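Local coordinates for protein (alpha-2u-globulin) (Rattus norvegicus, PDB 2A2U) that binds a hyaline droplet inducer and probably carries other small hydrophobic molecules inside a lipocalin beta-barrel, at residues G27-A32 and L112-D117; K33-W38 and I64-N69; L71-R76 and L88-T93. All coordinates share one frame; numbering follows the deposited sequence.

Interaction 1: residues G27-A32 and L112-D117; sequences GNLDVA and LKTDYD
An N-terminal segment lies across one end of the lipocalin barrel here, and Tyr116, in the turn after strand 106-114, reaches over to it. The ring is oriented by its first torsion, with CG anti to the carbonyl carbon (chi1 -61°), so that the phenol points at the backbone of Leu29 and Asp30. Asp30 N donates to Tyr116 OH at 2.7 Å, a short but bent bond with an angle of 133° at the hydrogen. Water 1 lies 2.6 Å from Tyr116 OH and gives a weak hydrogen bond to Asn28 O, so the hydroxyl is tied to the segment both directly and through solvent. Beside the phenol, Leu29 extends CG anti to its backbone N, which brings CD1 to 3.3 Å from Thr114 CG2 and 3.8 Å from Tyr116 CE1. Thr114 CG2 in turn lies against one face of the Tyr116 ring, offset toward the rim. An ST turn, in which Tyr116 N donates to Thr114 OG1 at 3.2 Å, shapes the chain that carries the ring; the same OG1 is hydrogen-bonded to Tyr119 O. Lys33 makes a cation-pi contact with Tyr116, while Thr114 packs on Leu34 and on Val120 of the adjoining strand 119-128.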
loop_
_atom_site.group_PDB
_atom_site.type_symbol
_atom_site.label_atom_id
_atom_site.label_comp_id
_atom_site.label_asym_id
_atom_site.label_seq_id
_atom_site.Cartn_x
_atom_site.Cartn_y
_atom_site.Cartn_z
ATOM N N GLY A 27 2.001 -11.657 -26.355
ATOM C CA GLY A 27 0.702 -12.184 -25.971
ATOM C C GLY A 27 0.607 -13.663 -26.284
ATOM O O GLY A 27 -0.106 -14.066 -27.203
ATOM N N ASN A 28 1.356 -14.460 -25.531
ATOM C CA ASN A 28 1.398 -15.914 -25.688
ATOM C C ASN A 28 2.027 -16.507 -24.436
ATOM O O ASN A 28 2.097 -17.727 -24.271
ATOM C CB ASN A 28 2.208 -16.310 -26.930
ATOM C CG ASN A 28 3.604 -15.706 -26.949
ATOM O OD1 ASN A 28 3.940 -14.840 -26.141
ATOM N ND2 ASN A 28 4.415 -16.147 -27.900
ATOM N N LEU A 29 2.455 -15.614 -23.551
ATOM C CA LEU A 29 3.080 -15.967 -22.293
ATOM C C LEU A 29 2.116 -16.670 -21.332
ATOM O O LEU A 29 0.909 -16.506 -21.413
ATOM C CB LEU A 29 3.609 -14.700 -21.632
ATOM C CG LEU A 29 4.315 -14.944 -20.304
ATOM C CD1 LEU A 29 5.734 -15.391 -20.570
ATOM C CD2 LEU A 29 4.300 -13.703 -19.461
ATOM N N ASP A 30 2.681 -17.462 -20.431
ATOM C CA ASP A 30 1.954 -18.193 -19.408
ATOM C C ASP A 30 2.667 -17.792 -18.117
ATOM O O ASP A 30 3.528 -18.514 -17.615
ATOM C CB ASP A 30 2.066 -19.703 -19.641
ATOM C CG ASP A 30 1.255 -20.512 -18.637
ATOM O OD1 ASP A 30 0.556 -19.914 -17.793
ATOM O OD2 ASP A 30 1.310 -21.756 -18.679
ATOM N N VAL A 31 2.308 -16.615 -17.610
ATOM C CA VAL A 31 2.904 -16.039 -16.407
ATOM C C VAL A 31 2.928 -16.968 -15.198
ATOM O O VAL A 31 3.782 -16.838 -14.328
ATOM C CB VAL A 31 2.221 -14.690 -16.041
ATOM C CG1 VAL A 31 0.844 -14.921 -15.475
ATOM C CG2 VAL A 31 3.069 -13.911 -15.065
ATOM N N ALA A 32 2.015 -17.930 -15.170
ATOM C CA ALA A 32 1.943 -18.890 -14.075
ATOM C C ALA A 32 3.248 -19.659 -13.915
ATOM O O ALA A 32 3.633 -20.009 -12.804
ATOM C CB ALA A 32 0.814 -19.858 -14.309
ATOM N N LEU A 112 9.622 -9.325 -21.824
ATOM C CA LEU A 112 10.157 -9.311 -23.169
ATOM C C LEU A 112 10.339 -10.689 -23.788
ATOM O O LEU A 112 9.870 -10.930 -24.901
ATOM C CB LEU A 112 11.482 -8.554 -23.175
ATOM C CG LEU A 112 11.760 -7.664 -24.376
ATOM C CD1 LEU A 112 10.630 -6.672 -24.535
ATOM C CD2 LEU A 112 13.074 -6.939 -24.176
ATOM N N LYS A 113 11.025 -11.583 -23.078
ATOM C CA LYS A 113 11.278 -12.936 -23.575
ATOM C C LYS A 113 11.559 -13.902 -22.427
ATOM O O LYS A 113 12.226 -13.545 -21.464
ATOM C CB LYS A 113 12.453 -12.919 -24.563
ATOM C CG LYS A 113 12.727 -14.248 -25.247
ATOM C CD LYS A 113 13.823 -14.121 -26.301
ATOM C CE LYS A 113 13.314 -13.460 -27.578
ATOM N NZ LYS A 113 12.346 -14.322 -28.329
ATOM N N THR A 114 11.032 -15.116 -22.527
ATOM C CA THR A 114 11.245 -16.123 -21.495
ATOM C C THR A 114 11.115 -17.525 -22.076
ATOM O O THR A 114 10.398 -17.730 -23.052
ATOM C CB THR A 114 10.227 -15.974 -20.333
ATOM O OG1 THR A 114 10.629 -16.788 -19.226
ATOM C CG2 THR A 114 8.845 -16.423 -20.764
ATOM N N ASP A 115 11.877 -18.462 -21.523
ATOM C CA ASP A 115 11.819 -19.853 -21.946
ATOM C C ASP A 115 11.312 -20.648 -20.744
ATOM O O ASP A 115 11.260 -21.868 -20.755
ATOM C CB ASP A 115 13.189 -20.327 -22.442
ATOM C CG ASP A 115 14.116 -20.763 -21.334
ATOM O OD1 ASP A 115 14.051 -20.197 -20.228
ATOM O OD2 ASP A 115 14.933 -21.672 -21.588
ATOM N N TYR A 116 10.957 -19.898 -19.703
ATOM C CA TYR A 116 10.409 -20.384 -18.441
ATOM C C TYR A 116 11.328 -21.005 -17.395
ATOM O O TYR A 116 11.322 -20.584 -16.236
ATOM C CB TYR A 116 9.200 -21.282 -18.680
ATOM C CG TYR A 116 8.051 -20.590 -19.371
ATOM C CD1 TYR A 116 7.288 -19.625 -18.716
ATOM C CD2 TYR A 116 7.722 -20.907 -20.682
ATOM C CE1 TYR A 116 6.216 -19.007 -19.359
ATOM C CE2 TYR A 116 6.667 -20.298 -21.322
ATOM C CZ TYR A 116 5.924 -19.356 -20.666
ATOM O OH TYR A 116 4.871 -18.811 -21.335
ATOM N N ASP A 117 12.109 -22.007 -17.779
ATOM C CA ASP A 117 12.990 -22.663 -16.809
ATOM C C ASP A 117 14.456 -22.290 -16.849
ATOM O O ASP A 117 15.289 -22.949 -16.230
ATOM C CB ASP A 117 12.814 -24.184 -16.819
ATOM C CG ASP A 117 12.717 -24.747 -18.206
ATOM O OD1 ASP A 117 13.607 -24.459 -19.035
ATOM O OD2 ASP A 117 11.746 -25.482 -18.475
HETATM O O HOH W 1 4.135 -20.240 -23.419
#

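Interaction 2: residues K33-W38 and I64-N69; sequences KLNGDW and IDVLEN
This is an antiparallel strand pairing at the start of the lipocalin barrel, where the 3-10 turn ending at Leu34 runs into strand 36-44 beside strand 60-67. The sequence Gly36-Asp37-Trp38 fits the Gly-X-Trp signature of lipocalins. Gly36 and Ile64 form a hydrogen-bonded pair: Ile64 N donates to Gly36 O at 2.8 Å, nearly along the C=O axis, and Gly36 N returns a bond to Ile64 O at 3.0 Å. Ile64 O accepts a second donor, Asn35 ND2, at 2.9 Å; this amide approaches on a lone pair and in the carbonyl plane. The bond is bent (137° at the hydrogen), and Asn35 OD1 lies 3.5 Å from Val66 CB.

Trp38 bonds back to the turn. Its NE1 donates to Leu34 O at 2.7 Å, almost straight (167°) and within the ring plane, which fixes the rotation of the indole. Ile64, with CG1 anti to its carbonyl carbon, lays CD1 over a face of the five-membered ring, 4.0 Å from its centroid, while CG1 comes 3.6 Å from Trp38 CD1.

Asp65 points away from segment 33-38 and forms a salt bridge with Lys74 of the second subunit. The chemistry therefore divides: the indole N-H engages Leu34 O, Ile64 N engages Gly36 O, and Ile64 O takes both Gly36 N and the Asn35 amide, while the CH-pi contact packs aliphatic carbon against the same indole.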
loop_
_atom_site.group_PDB
_atom_site.type_symbol
_atom_site.label_atom_id
_atom_site.label_comp_id
_atom_site.label_asym_id
_atom_site.label_seq_id
_atom_site.Cartn_x
_atom_site.Cartn_y
_atom_site.Cartn_z
ATOM N N LYS A 33 3.929 -19.913 -15.027
ATOM C CA LYS A 33 5.186 -20.650 -15.010
ATOM C C LYS A 33 6.390 -19.852 -14.544
ATOM O O LYS A 33 7.485 -20.399 -14.430
ATOM C CB LYS A 33 5.468 -21.225 -16.385
ATOM C CG LYS A 33 4.509 -22.297 -16.799
ATOM C CD LYS A 33 4.813 -22.716 -18.203
ATOM C CE LYS A 33 3.907 -23.835 -18.643
ATOM N NZ LYS A 33 4.123 -24.137 -20.087
ATOM N N LEU A 34 6.203 -18.557 -14.314
ATOM C CA LEU A 34 7.283 -17.690 -13.854
ATOM C C LEU A 34 7.463 -17.800 -12.344
ATOM O O LEU A 34 8.415 -17.268 -11.785
ATOM C CB LEU A 34 6.991 -16.243 -14.239
ATOM C CG LEU A 34 6.947 -15.936 -15.733
ATOM C CD1 LEU A 34 6.512 -14.508 -15.937
ATOM C CD2 LEU A 34 8.323 -16.159 -16.341
ATOM N N ASN A 35 6.542 -18.503 -11.693
ATOM C CA ASN A 35 6.588 -18.696 -10.252
ATOM C C ASN A 35 7.879 -19.394 -9.859
ATOM O O ASN A 35 8.331 -20.292 -10.558
ATOM C CB ASN A 35 5.404 -19.551 -9.796
ATOM C CG ASN A 35 4.588 -18.890 -8.705
ATOM O OD1 ASN A 35 3.385 -19.123 -8.593
ATOM N ND2 ASN A 35 5.230 -18.049 -7.907
ATOM N N GLY A 36 8.494 -18.959 -8.766
ATOM C CA GLY A 36 9.708 -19.617 -8.327
ATOM C C GLY A 36 10.885 -18.708 -8.084
ATOM O O GLY A 36 10.759 -17.494 -8.107
ATOM N N ASP A 37 12.038 -19.308 -7.851
ATOM C CA ASP A 37 13.252 -18.567 -7.588
ATOM C C ASP A 37 13.949 -18.089 -8.838
ATOM O O ASP A 37 14.016 -18.810 -9.834
ATOM C CB ASP A 37 14.207 -19.418 -6.772
ATOM C CG ASP A 37 13.651 -19.752 -5.418
ATOM O OD1 ASP A 37 13.432 -18.827 -4.617
ATOM O OD2 ASP A 37 13.415 -20.938 -5.143
ATOM N N TRP A 38 14.452 -16.860 -8.778
ATOM C CA TRP A 38 15.164 -16.259 -9.894
ATOM C C TRP A 38 16.350 -15.516 -9.345
ATOM O O TRP A 38 16.341 -15.131 -8.188
ATOM C CB TRP A 38 14.264 -15.286 -10.644
ATOM C CG TRP A 38 13.133 -15.946 -11.347
ATOM C CD1 TRP A 38 11.874 -16.164 -10.851
ATOM C CD2 TRP A 38 13.147 -16.470 -12.672
ATOM N NE1 TRP A 38 11.107 -16.789 -11.804
ATOM C CE2 TRP A 38 11.855 -16.991 -12.931
ATOM C CE3 TRP A 38 14.120 -16.553 -13.680
ATOM C CZ2 TRP A 38 11.517 -17.593 -14.162
ATOM C CZ3 TRP A 38 13.783 -17.154 -14.908
ATOM C CH2 TRP A 38 12.488 -17.663 -15.134
ATOM N N ILE A 64 9.935 -14.886 -7.446
ATOM C CA ILE A 64 8.796 -14.236 -8.071
ATOM C C ILE A 64 7.552 -15.056 -7.734
ATOM O O ILE A 64 7.536 -16.270 -7.936
ATOM C CB ILE A 64 8.932 -14.173 -9.611
ATOM C CG1 ILE A 64 10.009 -13.168 -10.005
ATOM C CG2 ILE A 64 7.593 -13.794 -10.251
ATOM C CD1 ILE A 64 10.176 -13.003 -11.496
ATOM N N ASP A 65 6.541 -14.398 -7.172
ATOM C CA ASP A 65 5.284 -15.046 -6.813
ATOM C C ASP A 65 4.204 -14.617 -7.780
ATOM O O ASP A 65 4.117 -13.457 -8.146
ATOM C CB ASP A 65 4.856 -14.667 -5.398
ATOM C CG ASP A 65 5.681 -15.339 -4.348
ATOM O OD1 ASP A 65 5.695 -16.583 -4.327
ATOM O OD2 ASP A 65 6.302 -14.632 -3.535
ATOM N N VAL A 66 3.392 -15.553 -8.227
ATOM C CA VAL A 66 2.330 -15.208 -9.146
ATOM C C VAL A 66 1.031 -15.130 -8.336
ATOM O O VAL A 66 0.553 -16.137 -7.827
ATOM C CB VAL A 66 2.276 -16.222 -10.304
ATOM C CG1 VAL A 66 1.128 -15.921 -11.221
ATOM C CG2 VAL A 66 3.579 -16.160 -11.096
ATOM N N LEU A 67 0.513 -13.914 -8.167
ATOM C CA LEU A 67 -0.695 -13.661 -7.380
ATOM C C LEU A 67 -1.893 -13.295 -8.252
ATOM O O LEU A 67 -1.828 -13.410 -9.474
ATOM C CB LEU A 67 -0.410 -12.518 -6.409
ATOM C CG LEU A 67 0.956 -12.568 -5.718
ATOM C CD1 LEU A 67 1.260 -11.250 -5.053
ATOM C CD2 LEU A 67 1.002 -13.709 -4.706
ATOM N N GLU A 68 -2.985 -12.850 -7.630
ATOM C CA GLU A 68 -4.176 -12.459 -8.384
ATOM C C GLU A 68 -4.022 -11.122 -9.093
ATOM O O GLU A 68 -3.930 -10.071 -8.444
ATOM C CB GLU A 68 -5.395 -12.385 -7.480
ATOM C CG GLU A 68 -5.871 -13.720 -7.022
ATOM C CD GLU A 68 -6.361 -14.617 -8.130
ATOM O OE1 GLU A 68 -6.761 -14.109 -9.199
ATOM O OE2 GLU A 68 -6.359 -15.847 -7.920
ATOM N N ASN A 69 -4.037 -11.158 -10.425
ATOM C CA ASN A 69 -3.899 -9.945 -11.236
ATOM C C ASN A 69 -2.596 -9.194 -10.926
ATOM O O ASN A 69 -2.498 -7.991 -11.158
ATOM C CB ASN A 69 -5.092 -8.989 -11.021
ATOM C CG ASN A 69 -6.436 -9.628 -11.339
ATOM O OD1 ASN A 69 -6.663 -10.124 -12.444
ATOM N ND2 ASN A 69 -7.350 -9.584 -10.372
#

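Interaction 3: residues L71-R76 and L88-T93; sequences LGFKFR and LVAYKT
Strands 71-76 and 88-92 run antiparallel, their axes 4.7 Å apart at closest approach and their directions 154° apart, with Leu71 opposite Ala90, Gly72 opposite Val89 and Phe73 opposite Leu88. They belong to the beta hairpin of strands 70-78 and 83-92 in the lipocalin barrel. Two hydrogen-bonded pairs flank a non-hydrogen-bonded one. At the first, Leu71 N donates to Ala90 O, and Ala90 N returns a bond to Leu71 O at 2.9 Å that is close to straight (170°). At the second, Phe73 N meets Leu88 O at 2.8 Å, nearly along the C=O axis, and Leu88 N donates to Phe73 O. Between them the chains draw together, Gly72 CA lying 4.5 Å from Val89 CA, and CA-H...O contacts supplement the bonds: Val89 CA approaches Leu71 O, and Gly72 CA approaches Leu88 O.

Leu71, Phe73, Leu88 and Ala90 share one face of the sheet, whereas Val89 projects from the other. On the shared face Phe73, with CG anti to its carbonyl carbon, places its ring edge against the neighbouring strand: CE1 comes 3.9 Å from Ala90 CB, and Leu88 O lies at the same edge. On the other flank of strand 70-78, Phe73 packs on Met61 of strand 60-67, and Ala90 touches Val101 of strand 99-102. This apolar surface is consistent with the lining of a lipocalin barrel.

Phe75 takes the crowded first rotamer, CG between the backbone N and the carbonyl carbon (chi1 63°), which swings its ring back toward Leu88. The ring then presents its edge to that leucine, with Phe75 CE1 3.9 Å from Leu88 CG, in the ring plane, and Phe75 CZ 4.0 Å from Leu88 CD1.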
loop_
_atom_site.group_PDB
_atom_site.type_symbol
_atom_site.label_atom_id
_atom_site.label_comp_id
_atom_site.label_asym_id
_atom_site.label_seq_id
_atom_site.Cartn_x
_atom_site.Cartn_y
_atom_site.Cartn_z
ATOM N N LEU A 71 2.026 -9.715 -9.670
ATOM C CA LEU A 71 3.246 -10.471 -9.442
ATOM C C LEU A 71 3.951 -9.920 -8.203
ATOM O O LEU A 71 4.033 -8.715 -8.025
ATOM C CB LEU A 71 4.187 -10.319 -10.634
ATOM C CG LEU A 71 3.781 -10.940 -11.966
ATOM C CD1 LEU A 71 4.786 -10.522 -13.038
ATOM C CD2 LEU A 71 3.715 -12.463 -11.841
ATOM N N GLY A 72 4.458 -10.800 -7.351
ATOM C CA GLY A 72 5.171 -10.354 -6.174
ATOM C C GLY A 72 6.640 -10.570 -6.437
ATOM O O GLY A 72 7.007 -11.570 -7.027
ATOM N N PHE A 73 7.483 -9.648 -6.006
ATOM C CA PHE A 73 8.913 -9.775 -6.212
ATOM C C PHE A 73 9.651 -9.645 -4.890
ATOM O O PHE A 73 9.568 -8.606 -4.236
ATOM C CB PHE A 73 9.416 -8.673 -7.148
ATOM C CG PHE A 73 8.905 -8.779 -8.555
ATOM C CD1 PHE A 73 7.660 -8.267 -8.899
ATOM C CD2 PHE A 73 9.681 -9.378 -9.547
ATOM C CE1 PHE A 73 7.191 -8.355 -10.208
ATOM C CE2 PHE A 73 9.217 -9.468 -10.862
ATOM C CZ PHE A 73 7.973 -8.955 -11.188
ATOM N N LYS A 74 10.350 -10.699 -4.481
ATOM C CA LYS A 74 11.145 -10.650 -3.260
ATOM C C LYS A 74 12.583 -10.539 -3.724
ATOM O O LYS A 74 13.069 -11.412 -4.427
ATOM C CB LYS A 74 10.970 -11.909 -2.429
ATOM C CG LYS A 74 11.769 -11.850 -1.168
ATOM C CD LYS A 74 11.374 -12.943 -0.247
ATOM C CE LYS A 74 12.604 -13.605 0.306
ATOM N NZ LYS A 74 12.289 -14.589 1.372
ATOM N N PHE A 75 13.260 -9.467 -3.343
ATOM C CA PHE A 75 14.634 -9.247 -3.777
ATOM C C PHE A 75 15.449 -8.528 -2.717
ATOM O O PHE A 75 14.902 -8.038 -1.736
ATOM C CB PHE A 75 14.630 -8.392 -5.037
ATOM C CG PHE A 75 14.057 -7.026 -4.822
ATOM C CD1 PHE A 75 12.676 -6.838 -4.782
ATOM C CD2 PHE A 75 14.886 -5.931 -4.608
ATOM C CE1 PHE A 75 12.129 -5.578 -4.527
ATOM C CE2 PHE A 75 14.348 -4.660 -4.351
ATOM C CZ PHE A 75 12.966 -4.488 -4.310
ATOM N N ARG A 76 16.758 -8.444 -2.937
ATOM C CA ARG A 76 17.652 -7.775 -2.003
ATOM C C ARG A 76 18.295 -6.578 -2.649
ATOM O O ARG A 76 18.446 -6.515 -3.869
ATOM C CB ARG A 76 18.743 -8.712 -1.500
ATOM C CG ARG A 76 18.256 -9.719 -0.513
ATOM C CD ARG A 76 19.306 -10.016 0.522
ATOM N NE ARG A 76 19.099 -11.333 1.105
ATOM C CZ ARG A 76 19.539 -12.459 0.552
ATOM N NH1 ARG A 76 20.216 -12.424 -0.596
ATOM N NH2 ARG A 76 19.249 -13.627 1.109
ATOM N N LEU A 88 7.976 -6.322 -3.430
ATOM C CA LEU A 88 7.069 -5.398 -4.099
ATOM C C LEU A 88 6.031 -6.132 -4.910
ATOM O O LEU A 88 6.299 -7.193 -5.452
ATOM C CB LEU A 88 7.842 -4.460 -5.036
ATOM C CG LEU A 88 8.855 -3.489 -4.430
ATOM C CD1 LEU A 88 9.565 -2.719 -5.526
ATOM C CD2 LEU A 88 8.146 -2.537 -3.499
ATOM N N VAL A 89 4.838 -5.563 -4.980
ATOM C CA VAL A 89 3.765 -6.140 -5.772
ATOM C C VAL A 89 3.559 -5.263 -7.004
ATOM O O VAL A 89 3.526 -4.041 -6.909
ATOM C CB VAL A 89 2.454 -6.245 -4.976
ATOM C CG1 VAL A 89 1.324 -6.691 -5.883
ATOM C CG2 VAL A 89 2.611 -7.246 -3.851
ATOM N N ALA A 90 3.492 -5.896 -8.164
ATOM C CA ALA A 90 3.295 -5.201 -9.424
ATOM C C ALA A 90 1.925 -5.614 -9.938
ATOM O O ALA A 90 1.621 -6.792 -9.989
ATOM C CB ALA A 90 4.385 -5.599 -10.417
ATOM N N TYR A 91 1.105 -4.653 -10.338
ATOM C CA TYR A 91 -0.234 -4.951 -10.816
ATOM C C TYR A 91 -0.377 -4.983 -12.311
ATOM O O TYR A 91 0.252 -4.207 -13.015
ATOM C CB TYR A 91 -1.181 -3.921 -10.276
ATOM C CG TYR A 91 -1.135 -3.859 -8.798
ATOM C CD1 TYR A 91 -1.730 -4.854 -8.030
ATOM C CD2 TYR A 91 -0.488 -2.821 -8.158
ATOM C CE1 TYR A 91 -1.685 -4.814 -6.649
ATOM C CE2 TYR A 91 -0.431 -2.765 -6.787
ATOM C CZ TYR A 91 -1.031 -3.767 -6.034
ATOM O OH TYR A 91 -0.957 -3.723 -4.657
ATOM N N LYS A 92 -1.243 -5.862 -12.789
ATOM C CA LYS A 92 -1.490 -5.995 -14.216
ATOM C C LYS A 92 -2.381 -4.833 -14.655
ATOM O O LYS A 92 -3.352 -4.513 -13.981
ATOM C CB LYS A 92 -2.174 -7.335 -14.495
ATOM C CG LYS A 92 -2.420 -7.616 -15.955
ATOM C CD LYS A 92 -1.145 -7.889 -16.726
ATOM C CE LYS A 92 -1.175 -7.182 -18.071
ATOM N NZ LYS A 92 -2.391 -7.522 -18.866
ATOM N N THR A 93 -2.021 -4.172 -15.749
ATOM C CA THR A 93 -2.806 -3.049 -16.248
ATOM C C THR A 93 -3.615 -3.483 -17.466
ATOM O O THR A 93 -3.401 -4.569 -18.004
ATOM C CB THR A 93 -1.908 -1.851 -16.636
ATOM O OG1 THR A 93 -1.311 -2.081 -17.917
ATOM C CG2 THR A 93 -0.813 -1.649 -15.612
#

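How the interactions relate
All three contacts reach one curled antiparallel sheet. Interaction 1 spans the longest stretch of chain, and interactions 2 and 3 fall one after the other between its two segments. The centres of interactions 2 and 3 lie about 9 Å apart, and strands 60-67 and 70-78, neighbours in the sheet, connect them: Asp65 O probably accepts from Gly72 N, while Ile64 CD1 packs on Phe73 CE2. Interaction 1 is about 11 Å from interaction 2, centre to centre, and about 16 Å from interaction 3; Val31 packs on both, its carbonyl O against Val66 CG2 and its CG2 against Leu71 CD2. The N-terminal segment thus packs against successive barrel strands.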